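Local atomic coordinates of HMG-CoA Lyase (Bacillus subtilis subsp. subtilis, PDB entry 1YDO), a protein that probably acts as an enzyme of the HMGL-like family, built on a TIM-barrel fold and present as two copies in its assembly. Residues I9-R15 and L42-T48; T76-P82 and I95-F101; A234-G238 and P287-R291. All coordinates share one frame; numbering follows the deposited sequence.

Interaction 1 (I9-R15 and L42-T48)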
ATOM      1  N   ILE A   9       1.273  -7.325 -16.490  1.00 31.22           N
ATOM      2  CA  ILE A   9       0.271  -7.417 -15.441  1.00 30.36           C
ATOM      3  C   ILE A   9      -1.014  -8.023 -15.997  1.00 30.45           C
ATOM      4  O   ILE A   9      -1.483  -7.635 -17.066  1.00 30.07           O
ATOM      5  CB  ILE A   9      -0.094  -6.046 -14.855  1.00 31.05           C
ATOM      6  CG1 ILE A   9      -0.882  -5.259 -15.868  1.00 31.19           C
ATOM      7  CG2 ILE A   9       1.150  -5.267 -14.457  1.00 28.15           C
ATOM      8  CD1 ILE A   9      -1.728  -4.228 -15.228  1.00 35.33           C
ATOM      9  N   LYS A  10      -1.598  -8.957 -15.251  1.00 31.41           N
ATOM     10  CA  LYS A  10      -2.826  -9.622 -15.673  1.00 29.65           C
ATOM     11  C   LYS A  10      -4.057  -9.193 -14.871  1.00 28.26           C
ATOM     12  O   LYS A  10      -4.060  -9.243 -13.649  1.00 28.80           O
ATOM     13  CB  LYS A  10      -2.619 -11.134 -15.582  1.00 30.70           C
ATOM     14  CG  LYS A  10      -1.400 -11.589 -16.377  1.00 31.87           C
ATOM     15  CD  LYS A  10      -1.391 -13.087 -16.622  1.00 33.24           C
ATOM     16  CE  LYS A  10      -0.283 -13.469 -17.586  1.00 33.13           C
ATOM     17  NZ  LYS A  10      -0.281 -14.934 -17.837  1.00 37.06           N
ATOM     18  N   GLU A  11      -5.098  -8.768 -15.575  1.00 27.65           N
ATOM     19  CA  GLU A  11      -6.337  -8.340 -14.941  1.00 28.15           C
ATOM     20  C   GLU A  11      -7.217  -9.538 -14.594  1.00 27.97           C
ATOM     21  O   GLU A  11      -7.455 -10.392 -15.445  1.00 27.86           O
ATOM     22  CB  GLU A  11      -7.111  -7.418 -15.884  1.00 29.09           C
ATOM     23  CG  GLU A  11      -8.459  -6.997 -15.341  1.00 30.80           C
ATOM     24  CD  GLU A  11      -8.342  -6.164 -14.072  1.00 33.16           C
ATOM     25  OE1 GLU A  11      -9.231  -6.284 -13.203  1.00 32.67           O
ATOM     26  OE2 GLU A  11      -7.372  -5.381 -13.946  1.00 31.98           O
ATOM     27  N   VAL A  12      -7.693  -9.612 -13.350  1.00 28.22           N
ATOM     28  CA  VAL A  12      -8.575 -10.711 -12.936  1.00 27.48           C
ATOM     29  C   VAL A  12      -9.818 -10.167 -12.242  1.00 28.52           C
ATOM     30  O   VAL A  12     -10.519 -10.901 -11.544  1.00 30.33           O
ATOM     31  CB  VAL A  12      -7.885 -11.711 -11.966  1.00 27.10           C
ATOM     32  CG1 VAL A  12      -6.747 -12.405 -12.667  1.00 25.13           C
ATOM     33  CG2 VAL A  12      -7.394 -10.994 -10.716  1.00 25.05           C
ATOM     34  N   GLY A  13     -10.086  -8.882 -12.452  1.00 27.61           N
ATOM     35  CA  GLY A  13     -11.231  -8.252 -11.829  1.00 28.22           C
ATOM     36  C   GLY A  13     -12.575  -8.833 -12.215  1.00 29.14           C
ATOM     37  O   GLY A  13     -13.398  -9.184 -11.348  1.00 27.10           O
ATOM     38  N   PRO A  14     -12.838  -8.949 -13.522  1.00 30.99           N
ATOM     39  CA  PRO A  14     -14.121  -9.502 -13.959  1.00 31.89           C
ATOM     40  C   PRO A  14     -14.376 -10.897 -13.412  1.00 33.53           C
ATOM     41  O   PRO A  14     -15.490 -11.401 -13.474  1.00 36.13           O
ATOM     42  CB  PRO A  14     -14.014  -9.471 -15.477  1.00 30.38           C
ATOM     43  CG  PRO A  14     -12.562  -9.584 -15.724  1.00 31.97           C
ATOM     44  CD  PRO A  14     -11.958  -8.689 -14.672  1.00 30.01           C
ATOM     45  N   ARG A  15     -13.354 -11.526 -12.855  1.00 35.71           N
ATOM     46  CA  ARG A  15     -13.562 -12.852 -12.329  1.00 36.82           C
ATOM     47  C   ARG A  15     -13.392 -12.884 -10.822  1.00 37.51           C
ATOM     48  O   ARG A  15     -14.388 -12.862 -10.088  1.00 37.17           O
ATOM     49  CB  ARG A  15     -12.616 -13.836 -12.998  1.00 37.53           C
ATOM     50  CG  ARG A  15     -12.939 -15.273 -12.691  1.00 38.68           C
ATOM     51  CD  ARG A  15     -11.719 -15.936 -12.094  1.00 40.98           C
ATOM     52  NE  ARG A  15     -11.717 -15.935 -10.634  1.00 39.69           N
ATOM     53  CZ  ARG A  15     -10.623 -16.063  -9.887  1.00 38.50           C
ATOM     54  NH1 ARG A  15      -9.430 -16.191 -10.458  1.00 36.25           N
ATOM     55  NH2 ARG A  15     -10.726 -16.086  -8.569  1.00 39.08           N
ATOM     56  N   LEU A  42      -4.219  -3.466 -21.433  1.00 35.24           N
ATOM     57  CA  LEU A  42      -3.970  -4.758 -20.811  1.00 35.12           C
ATOM     58  C   LEU A  42      -3.912  -5.799 -21.932  1.00 34.52           C
ATOM     59  O   LEU A  42      -4.582  -5.652 -22.948  1.00 34.81           O
ATOM     60  CB  LEU A  42      -5.105  -5.092 -19.838  1.00 34.42           C
ATOM     61  CG  LEU A  42      -5.115  -4.375 -18.491  1.00 31.91           C
ATOM     62  CD1 LEU A  42      -6.471  -4.507 -17.849  1.00 31.55           C
ATOM     63  CD2 LEU A  42      -4.033  -4.965 -17.594  1.00 31.77           C
ATOM     64  N   SER A  43      -3.117  -6.846 -21.740  1.00 34.65           N
ATOM     65  CA  SER A  43      -2.976  -7.897 -22.740  1.00 33.12           C
ATOM     66  C   SER A  43      -3.466  -9.244 -22.213  1.00 34.26           C
ATOM     67  O   SER A  43      -3.232 -10.275 -22.838  1.00 35.82           O
ATOM     68  CB  SER A  43      -1.514  -8.043 -23.150  1.00 30.10           C
ATOM     69  OG  SER A  43      -0.758  -8.606 -22.110  1.00 25.21           O
ATOM     70  N   TYR A  44      -4.130  -9.241 -21.062  1.00 34.39           N
ATOM     71  CA  TYR A  44      -4.626 -10.473 -20.469  1.00 34.19           C
ATOM     72  C   TYR A  44      -5.785 -10.151 -19.541  1.00 34.64           C
ATOM     73  O   TYR A  44      -5.678  -9.262 -18.708  1.00 35.39           O
ATOM     74  CB  TYR A  44      -3.501 -11.144 -19.702  1.00 33.63           C
ATOM     75  CG  TYR A  44      -3.866 -12.474 -19.115  1.00 34.74           C
ATOM     76  CD1 TYR A  44      -4.616 -12.558 -17.945  1.00 34.50           C
ATOM     77  CD2 TYR A  44      -3.403 -13.654 -19.693  1.00 36.10           C
ATOM     78  CE1 TYR A  44      -4.889 -13.788 -17.356  1.00 36.93           C
ATOM     79  CE2 TYR A  44      -3.667 -14.888 -19.112  1.00 37.35           C
ATOM     80  CZ  TYR A  44      -4.407 -14.948 -17.936  1.00 37.93           C
ATOM     81  OH  TYR A  44      -4.629 -16.160 -17.318  1.00 39.67           O
ATOM     82  N   ILE A  45      -6.891 -10.877 -19.684  1.00 35.13           N
ATOM     83  CA  ILE A  45      -8.067 -10.625 -18.866  1.00 34.12           C
ATOM     84  C   ILE A  45      -8.881 -11.877 -18.580  1.00 35.01           C
ATOM     85  O   ILE A  45      -9.386 -12.492 -19.510  1.00 36.48           O
ATOM     86  CB  ILE A  45      -9.017  -9.675 -19.576  1.00 31.61           C
ATOM     87  CG1 ILE A  45      -8.301  -8.402 -19.993  1.00 29.88           C
ATOM     88  CG2 ILE A  45     -10.185  -9.376 -18.677  1.00 33.56           C
ATOM     89  CD1 ILE A  45      -9.229  -7.408 -20.656  1.00 29.67           C
ATOM     90  N   GLU A  46      -9.023 -12.263 -17.314  1.00 34.52           N
ATOM     91  CA  GLU A  46      -9.856 -13.420 -17.019  1.00 34.81           C
ATOM     92  C   GLU A  46     -11.305 -12.951 -17.065  1.00 35.23           C
ATOM     93  O   GLU A  46     -11.834 -12.487 -16.062  1.00 36.19           O
ATOM     94  CB  GLU A  46      -9.580 -13.963 -15.640  1.00 34.27           C
ATOM     95  CG  GLU A  46      -8.256 -14.615 -15.513  1.00 37.29           C
ATOM     96  CD  GLU A  46      -8.179 -15.508 -14.283  1.00 40.24           C
ATOM     97  OE1 GLU A  46      -7.073 -16.011 -13.972  1.00 42.50           O
ATOM     98  OE2 GLU A  46      -9.226 -15.711 -13.627  1.00 39.16           O
ATOM     99  N   ILE A  47     -11.950 -13.074 -18.218  1.00 34.98           N
ATOM    100  CA  ILE A  47     -13.324 -12.622 -18.358  1.00 33.06           C
ATOM    101  C   ILE A  47     -14.318 -13.249 -17.391  1.00 32.52           C
ATOM    102  O   ILE A  47     -15.269 -12.591 -16.977  1.00 33.22           O
ATOM    103  CB  ILE A  47     -13.829 -12.861 -19.774  1.00 33.71           C
ATOM    104  CG1 ILE A  47     -13.762 -14.354 -20.095  1.00 34.57           C
ATOM    105  CG2 ILE A  47     -12.992 -12.074 -20.765  1.00 32.88           C
ATOM    106  CD1 ILE A  47     -14.375 -14.711 -21.428  1.00 34.75           C
ATOM    107  N   THR A  48     -14.112 -14.508 -17.023  1.00 32.21           N
ATOM    108  CA  THR A  48     -15.047 -15.170 -16.114  1.00 33.11           C
ATOM    109  C   THR A  48     -14.553 -16.522 -15.624  1.00 34.36           C
ATOM    110  O   THR A  48     -13.440 -16.947 -15.945  1.00 35.08           O
ATOM    111  CB  THR A  48     -16.384 -15.419 -16.795  1.00 32.99           C
ATOM    112  OG1 THR A  48     -17.280 -16.068 -15.884  1.00 33.68           O
ATOM    113  CG2 THR A  48     -16.180 -16.317 -18.009  1.00 32.86           C
TER
HETATM  114  O   HOH W   1      -0.912  -6.069 -19.768  1.00 12.23           O

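Interaction 2 (T76-P82 and I95-F101)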
ATOM      1  N   THR A  76      -5.248 -11.581 -24.412  1.00 38.66           N
ATOM      2  CA  THR A  76      -5.445 -12.981 -24.077  1.00 36.21           C
ATOM      3  C   THR A  76      -6.621 -13.080 -23.104  1.00 35.39           C
ATOM      4  O   THR A  76      -6.518 -12.654 -21.960  1.00 36.09           O
ATOM      5  CB  THR A  76      -4.179 -13.575 -23.424  1.00 36.23           C
ATOM      6  OG1 THR A  76      -3.047 -13.309 -24.260  1.00 37.07           O
ATOM      7  CG2 THR A  76      -4.310 -15.075 -23.259  1.00 37.91           C
ATOM      8  N   TYR A  77      -7.744 -13.629 -23.563  1.00 33.72           N
ATOM      9  CA  TYR A  77      -8.923 -13.787 -22.717  1.00 31.25           C
ATOM     10  C   TYR A  77      -8.912 -15.166 -22.067  1.00 30.77           C
ATOM     11  O   TYR A  77      -8.976 -16.196 -22.739  1.00 30.03           O
ATOM     12  CB  TYR A  77     -10.191 -13.575 -23.544  1.00 30.32           C
ATOM     13  CG  TYR A  77     -10.314 -12.164 -24.093  1.00 28.33           C
ATOM     14  CD1 TYR A  77     -10.954 -11.165 -23.366  1.00 26.16           C
ATOM     15  CD2 TYR A  77      -9.730 -11.822 -25.310  1.00 28.17           C
ATOM     16  CE1 TYR A  77     -11.008  -9.851 -23.831  1.00 27.23           C
ATOM     17  CE2 TYR A  77      -9.772 -10.518 -25.793  1.00 29.06           C
ATOM     18  CZ  TYR A  77     -10.409  -9.534 -25.048  1.00 28.11           C
ATOM     19  OH  TYR A  77     -10.418  -8.248 -25.507  1.00 26.67           O
ATOM     20  N   ALA A  78      -8.817 -15.175 -20.743  1.00 31.99           N
ATOM     21  CA  ALA A  78      -8.762 -16.421 -19.997  1.00 33.71           C
ATOM     22  C   ALA A  78      -9.964 -16.589 -19.078  1.00 33.68           C
ATOM     23  O   ALA A  78     -10.677 -15.630 -18.780  1.00 35.18           O
ATOM     24  CB  ALA A  78      -7.459 -16.487 -19.180  1.00 30.91           C
ATOM     25  N   ALA A  79     -10.177 -17.816 -18.626  1.00 32.34           N
ATOM     26  CA  ALA A  79     -11.273 -18.109 -17.722  1.00 31.72           C
ATOM     27  C   ALA A  79     -10.845 -19.202 -16.760  1.00 32.02           C
ATOM     28  O   ALA A  79      -9.976 -20.017 -17.064  1.00 31.86           O
ATOM     29  CB  ALA A  79     -12.465 -18.550 -18.500  1.00 30.53           C
ATOM     30  N   LEU A  80     -11.449 -19.209 -15.590  1.00 31.89           N
ATOM     31  CA  LEU A  80     -11.112 -20.217 -14.627  1.00 34.17           C
ATOM     32  C   LEU A  80     -11.791 -21.514 -15.050  1.00 35.96           C
ATOM     33  O   LEU A  80     -12.970 -21.510 -15.380  1.00 36.22           O
ATOM     34  CB  LEU A  80     -11.616 -19.807 -13.256  1.00 33.92           C
ATOM     35  CG  LEU A  80     -10.850 -20.468 -12.107  1.00 32.98           C
ATOM     36  CD1 LEU A  80      -9.439 -19.916 -12.064  1.00 32.20           C
ATOM     37  CD2 LEU A  80     -11.564 -20.190 -10.818  1.00 33.28           C
ATOM     38  N   VAL A  81     -11.055 -22.624 -15.055  1.00 38.17           N
ATOM     39  CA  VAL A  81     -11.643 -23.906 -15.430  1.00 38.95           C
ATOM     40  C   VAL A  81     -11.454 -24.919 -14.320  1.00 38.70           C
ATOM     41  O   VAL A  81     -10.347 -25.347 -14.043  1.00 36.92           O
ATOM     42  CB  VAL A  81     -11.024 -24.444 -16.722  1.00 40.78           C
ATOM     43  CG1 VAL A  81     -11.643 -25.816 -17.085  1.00 41.58           C
ATOM     44  CG2 VAL A  81     -11.257 -23.458 -17.844  1.00 40.29           C
ATOM     45  N   PRO A  82     -12.556 -25.341 -13.697  1.00 40.24           N
ATOM     46  CA  PRO A  82     -12.532 -26.306 -12.598  1.00 41.55           C
ATOM     47  C   PRO A  82     -12.216 -27.737 -12.976  1.00 42.78           C
ATOM     48  O   PRO A  82     -11.577 -28.456 -12.208  1.00 42.65           O
ATOM     49  CB  PRO A  82     -13.923 -26.166 -12.005  1.00 42.16           C
ATOM     50  CG  PRO A  82     -14.759 -25.996 -13.259  1.00 42.35           C
ATOM     51  CD  PRO A  82     -13.945 -25.011 -14.071  1.00 40.84           C
ATOM     52  N   ILE A  95     -12.597 -19.028 -24.948  1.00 46.80           N
ATOM     53  CA  ILE A  95     -11.471 -18.687 -24.088  1.00 46.41           C
ATOM     54  C   ILE A  95     -10.148 -19.115 -24.691  1.00 45.35           C
ATOM     55  O   ILE A  95     -10.019 -20.246 -25.145  1.00 45.80           O
ATOM     56  CB  ILE A  95     -11.607 -19.328 -22.694  1.00 46.17           C
ATOM     57  CG1 ILE A  95     -12.579 -18.515 -21.854  1.00 47.34           C
ATOM     58  CG2 ILE A  95     -10.268 -19.356 -21.986  1.00 46.46           C
ATOM     59  CD1 ILE A  95     -13.961 -18.424 -22.451  1.00 48.07           C
ATOM     60  N   ASN A  96      -9.173 -18.208 -24.695  1.00 43.00           N
ATOM     61  CA  ASN A  96      -7.857 -18.504 -25.238  1.00 41.46           C
ATOM     62  C   ASN A  96      -7.045 -19.307 -24.222  1.00 42.24           C
ATOM     63  O   ASN A  96      -6.370 -20.275 -24.572  1.00 41.94           O
ATOM     64  CB  ASN A  96      -7.099 -17.222 -25.558  1.00 40.33           C
ATOM     65  CG  ASN A  96      -7.911 -16.263 -26.381  1.00 41.29           C
ATOM     66  OD1 ASN A  96      -8.408 -16.618 -27.438  1.00 44.01           O
ATOM     67  ND2 ASN A  96      -8.061 -15.035 -25.897  1.00 41.62           N
ATOM     68  N   GLU A  97      -7.102 -18.903 -22.956  1.00 42.10           N
ATOM     69  CA  GLU A  97      -6.342 -19.600 -21.929  1.00 41.90           C
ATOM     70  C   GLU A  97      -7.193 -20.062 -20.756  1.00 40.78           C
ATOM     71  O   GLU A  97      -8.048 -19.339 -20.257  1.00 40.36           O
ATOM     72  CB  GLU A  97      -5.181 -18.713 -21.429  1.00 42.79           C
ATOM     73  CG  GLU A  97      -4.440 -19.267 -20.203  1.00 45.34           C
ATOM     74  CD  GLU A  97      -3.048 -18.677 -20.007  1.00 46.44           C
ATOM     75  OE1 GLU A  97      -2.136 -19.012 -20.800  1.00 48.21           O
ATOM     76  OE2 GLU A  97      -2.865 -17.887 -19.053  1.00 47.32           O
ATOM     77  N   ALA A  98      -6.942 -21.289 -20.329  1.00 39.15           N
ATOM     78  CA  ALA A  98      -7.664 -21.862 -19.221  1.00 38.21           C
ATOM     79  C   ALA A  98      -6.782 -21.824 -17.992  1.00 37.20           C
ATOM     80  O   ALA A  98      -5.601 -22.133 -18.069  1.00 38.11           O
ATOM     81  CB  ALA A  98      -8.042 -23.290 -19.547  1.00 38.47           C
ATOM     82  N   CYS A  99      -7.340 -21.451 -16.852  1.00 37.96           N
ATOM     83  CA  CYS A  99      -6.538 -21.398 -15.638  1.00 38.79           C
ATOM     84  C   CYS A  99      -7.021 -22.399 -14.621  1.00 37.75           C
ATOM     85  O   CYS A  99      -8.084 -22.218 -14.035  1.00 38.50           O
ATOM     86  CB  CYS A  99      -6.624 -20.011 -15.012  1.00 40.27           C
ATOM     87  SG  CYS A  99      -6.469 -18.627 -16.160  1.00 44.46           S
ATOM     88  N   VAL A 100      -6.265 -23.455 -14.401  1.00 36.72           N
ATOM     89  CA  VAL A 100      -6.690 -24.404 -13.394  1.00 39.14           C
ATOM     90  C   VAL A 100      -6.312 -23.840 -12.024  1.00 40.66           C
ATOM     91  O   VAL A 100      -5.633 -22.814 -11.939  1.00 41.37           O
ATOM     92  CB  VAL A 100      -6.015 -25.751 -13.584  1.00 40.00           C
ATOM     93  CG1 VAL A 100      -6.536 -26.395 -14.856  1.00 39.76           C
ATOM     94  CG2 VAL A 100      -4.499 -25.571 -13.633  1.00 37.38           C
ATOM     95  N   PHE A 101      -6.742 -24.498 -10.953  1.00 41.38           N
ATOM     96  CA  PHE A 101      -6.426 -24.010  -9.625  1.00 42.55           C
ATOM     97  C   PHE A 101      -6.528 -25.070  -8.559  1.00 44.82           C
ATOM     98  O   PHE A 101      -7.193 -26.091  -8.728  1.00 44.38           O
ATOM     99  CB  PHE A 101      -7.352 -22.863  -9.231  1.00 40.58           C
ATOM    100  CG  PHE A 101      -8.805 -23.207  -9.299  1.00 39.80           C
ATOM    101  CD1 PHE A 101      -9.474 -23.192 -10.519  1.00 41.33           C
ATOM    102  CD2 PHE A 101      -9.504 -23.585  -8.158  1.00 39.54           C
ATOM    103  CE1 PHE A 101     -10.822 -23.555 -10.608  1.00 40.92           C
ATOM    104  CE2 PHE A 101     -10.855 -23.952  -8.231  1.00 38.98           C
ATOM    105  CZ  PHE A 101     -11.512 -23.938  -9.457  1.00 39.25           C
TER

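Interaction 3 (A234-G238 and P287-R291)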
ATOM      1  N   ALA A 234      -8.957  -4.440 -11.334  1.00 32.60           N
ATOM      2  CA  ALA A 234      -9.317  -3.046 -11.545  1.00 34.34           C
ATOM      3  C   ALA A 234     -10.112  -2.487 -10.354  1.00 35.98           C
ATOM      4  O   ALA A 234     -11.107  -3.074  -9.928  1.00 38.11           O
ATOM      5  CB  ALA A 234     -10.120  -2.899 -12.839  1.00 32.30           C
ATOM      6  N   GLY A 235      -9.662  -1.359  -9.811  1.00 35.53           N
ATOM      7  CA  GLY A 235     -10.356  -0.750  -8.683  1.00 35.81           C
ATOM      8  C   GLY A 235     -10.151  -1.431  -7.334  1.00 35.34           C
ATOM      9  O   GLY A 235     -10.454  -0.864  -6.278  1.00 34.36           O
ATOM     10  N   GLY A 236      -9.619  -2.644  -7.358  1.00 35.21           N
ATOM     11  CA  GLY A 236      -9.415  -3.362  -6.120  1.00 36.26           C
ATOM     12  C   GLY A 236     -10.638  -4.207  -5.807  1.00 37.29           C
ATOM     13  O   GLY A 236     -10.829  -4.660  -4.675  1.00 37.93           O
ATOM     14  N   LEU A 237     -11.473  -4.419  -6.816  1.00 37.31           N
ATOM     15  CA  LEU A 237     -12.659  -5.224  -6.644  1.00 40.19           C
ATOM     16  C   LEU A 237     -12.355  -6.502  -5.903  1.00 41.93           C
ATOM     17  O   LEU A 237     -11.227  -6.996  -5.932  1.00 41.25           O
ATOM     18  CB  LEU A 237     -13.273  -5.581  -7.993  1.00 39.46           C
ATOM     19  CG  LEU A 237     -14.371  -4.643  -8.470  1.00 40.60           C
ATOM     20  CD1 LEU A 237     -14.712  -4.968  -9.919  1.00 40.81           C
ATOM     21  CD2 LEU A 237     -15.592  -4.785  -7.576  1.00 39.36           C
ATOM     22  N   GLY A 238     -13.375  -7.034  -5.239  1.00 44.39           N
ATOM     23  CA  GLY A 238     -13.212  -8.280  -4.517  1.00 47.53           C
ATOM     24  C   GLY A 238     -12.708  -8.137  -3.099  1.00 49.76           C
ATOM     25  O   GLY A 238     -11.552  -7.773  -2.865  1.00 49.71           O
ATOM     26  N   PRO A 287     -17.770   2.470  -2.798  1.00 45.62           N
ATOM     27  CA  PRO A 287     -16.429   2.938  -3.161  1.00 42.94           C
ATOM     28  C   PRO A 287     -15.402   1.802  -3.159  1.00 40.53           C
ATOM     29  O   PRO A 287     -15.427   0.937  -2.292  1.00 40.10           O
ATOM     30  CB  PRO A 287     -16.140   3.990  -2.095  1.00 44.32           C
ATOM     31  CG  PRO A 287     -16.880   3.451  -0.893  1.00 45.86           C
ATOM     32  CD  PRO A 287     -18.192   3.023  -1.497  1.00 45.29           C
ATOM     33  N   LEU A 288     -14.510   1.804  -4.142  1.00 37.93           N
ATOM     34  CA  LEU A 288     -13.477   0.784  -4.225  1.00 34.25           C
ATOM     35  C   LEU A 288     -12.240   1.262  -3.499  1.00 33.16           C
ATOM     36  O   LEU A 288     -11.947   2.456  -3.464  1.00 31.79           O
ATOM     37  CB  LEU A 288     -13.137   0.497  -5.673  1.00 34.38           C
ATOM     38  CG  LEU A 288     -13.996  -0.556  -6.391  1.00 35.44           C
ATOM     39  CD1 LEU A 288     -15.346  -0.747  -5.716  1.00 33.39           C
ATOM     40  CD2 LEU A 288     -14.163  -0.124  -7.839  1.00 33.66           C
ATOM     41  N   PRO A 289     -11.481   0.324  -2.924  1.00 32.82           N
ATOM     42  CA  PRO A 289     -10.254   0.620  -2.176  1.00 33.45           C
ATOM     43  C   PRO A 289      -9.108   1.302  -2.935  1.00 33.40           C
ATOM     44  O   PRO A 289      -8.201   1.872  -2.319  1.00 32.83           O
ATOM     45  CB  PRO A 289      -9.851  -0.752  -1.640  1.00 33.74           C
ATOM     46  CG  PRO A 289     -10.385  -1.693  -2.674  1.00 32.09           C
ATOM     47  CD  PRO A 289     -11.744  -1.125  -2.936  1.00 31.95           C
ATOM     48  N   SER A 290      -9.164   1.255  -4.263  1.00 32.16           N
ATOM     49  CA  SER A 290      -8.121   1.832  -5.101  1.00 31.29           C
ATOM     50  C   SER A 290      -7.738   3.251  -4.705  1.00 31.39           C
ATOM     51  O   SER A 290      -8.593   4.113  -4.601  1.00 30.63           O
ATOM     52  CB  SER A 290      -8.554   1.822  -6.560  1.00 31.12           C
ATOM     53  OG  SER A 290      -7.587   2.496  -7.339  1.00 30.54           O
ATOM     54  N   ARG A 291      -6.446   3.482  -4.499  1.00 31.57           N
ATOM     55  CA  ARG A 291      -5.961   4.792  -4.121  1.00 32.87           C
ATOM     56  C   ARG A 291      -5.960   5.733  -5.312  1.00 33.64           C
ATOM     57  O   ARG A 291      -6.430   6.859  -5.202  1.00 34.50           O
ATOM     58  CB  ARG A 291      -4.542   4.720  -3.570  1.00 33.71           C
ATOM     59  CG  ARG A 291      -4.364   3.840  -2.356  1.00 35.78           C
ATOM     60  CD  ARG A 291      -5.177   4.308  -1.172  1.00 38.26           C
ATOM     61  NE  ARG A 291      -4.785   3.579   0.024  1.00 41.71           N
ATOM     62  CZ  ARG A 291      -5.432   3.639   1.181  1.00 44.39           C
ATOM     63  NH1 ARG A 291      -6.518   4.399   1.296  1.00 44.72           N
ATOM     64  NH2 ARG A 291      -4.991   2.941   2.223  1.00 44.56           N
TER

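Interaction 1 (I9-R15 and L42-T48)
K10, E11, Y44 and E46 hold together strands 8-11 and 44-49, the two outermost strands of the eight-stranded parallel sheet. A single bridge, E11 with I45, joins this pair and closes the TIM barrel. The short segments 9-11 and 44-48 run parallel to within 23°, with axes 5.0 Å apart at their closest. E11 N donates to Y44 O at 3.2 Å, and E11 O accepts from E46 N at 3.1 Å. A water links I9 O to S43 N.

The K10 side chain lies across one face of the Y44 ring. K10 CD sits over the centre, 3.4 Å from the Y44 centroid, in a CH-pi contact. The chain is extended beyond CG, which carries K10 NZ to an off-centre cation-pi position 4.1 Å from the Y44 centroid. K10 NZ also forms a salt bridge with E173, and Y44 OH is hydrogen-bonded to E97.

Further along, R15 and E46 lie side by side. R15 NH1 forms a salt bridge to E46 OE2 at 3.2 Å, on the syn side but tilted out of the carboxylate plane. OE2 lies at the edge of the guanidinium, in its plane. The two planes are 34° apart. V12 CG1 packs on the E46 carboxylate.

I9 CD1 meets L42 CD2, and P14 CG meets I45 CG2 at 3.8 Å. A bend at chi2 (64°) turns the E11 carboxylate. E11 meets two backbone N-H groups, of G13 and A234, through OE1 and T252 through OE2. For K10, R15, E46 and E11, these pairings probably offset the cost of burying charge.

Interaction 2 (T76-P82 and I95-F101)
The L80 side chain presses against the F101 ring, while smaller residues fit together along the rest of the parallel pair. L80 CG comes within 3.4 Å of F101 CE1, and the two side chains cross at about a right angle. F101 CG stands between its own N and carbonyl carbon (chi1 56°), which swings the ring back toward L80 and P82. P82 CB touches F101 CZ at 4.2 Å.

On the face that carries A78, L80, E97 and C99, A78 CB meets C99 SG at 3.8 Å, small methyl against sulfur. On the face of A79 and A98, I95 CG1 fits against A79 CB at 3.4 Å, and V81 CG2 rests on A98 CB at 3.6 Å.

The backbones are stitched by C99 N to A79 O at 3.0 Å and by V81 N to C99 O at 3.2 Å. Y77 O accepts from both N96 N and E97 N. Helix 84-93 connects the strands in a beta-alpha-beta unit. Beyond the contact, V100 packs on helix 117-133. Backbone bonds thus join the strands and apolar side chains pack on both faces, while the E97 carboxylate is held by T137 and Y44.

Interaction 3 (A234-G238 and P287-R291)
G235 and S290 come closest in backbone, with CA atoms 4.9 Å apart, where two irregular loops meet. Segment 234-238 turns through two residues of positive phi, G235 (76°) and G236 (91°). A weak bond from L237 N to A234 O spans this turn. The turn directs G235 O at segment 287-291. There S290 N donates to G235 O at 3.2 Å.

Side-chain carbons of L288, P289 and S290 also lie against this oxygen. L288 CB approaches G235 O to 3.1 Å, S290 CB to 3.3 Å and P289 CD to 3.6 Å. P289 CG also lies 3.6 Å from G236 O. With no CB on either glycine, L288 can lay CD2 against G235 CA at 3.9 Å, and the proline ring can sit beside G236. L288 CG lies beside its own N (chi1 -87°), which lets CD2 reach G235. L237 starts away from the other loop, but its end returns, and L237 CD2 meets L288 CD1 at 4.5 Å.

S290 is the N-cap of helix 291-296. Its OG caps L293 N and is also bonded to E253, whose other carboxylate oxygen accepts from G235 N. E253 thus bonds to both loops. P289 O accepts a hydrogen bond from R291 of the second subunit, which places this end of the contact at the dimer interface.

Segment 234-238 is the glycine-rich loop that follows strand 229-232 of the TIM barrel. Here it is joined by one backbone bond to the N-cap of the C-terminal helix.

Interactions 1 and 2 belong to one sheet, since strands 44-49 and 76-80 are neighbours in it. Their centres lie about 10 Å apart. S43 O and T76 N, 2.9 Å apart, probably form a hydrogen bond, and I45 N and T76 O do so at the same distance. Y44 OH also packs on C99 SG at 3.3 Å. Interaction 3 is reached from the other strand of interaction 1: E11 OE1 lies 2.6 Å from A234 N, a probable hydrogen bond. Interactions 2 and 3 do not touch. They fall on opposite sides of the chain's centre, with nearest atoms about 13 Å apart. Interaction 1 thus touches both, while interaction 3 lies in loops outside the strands.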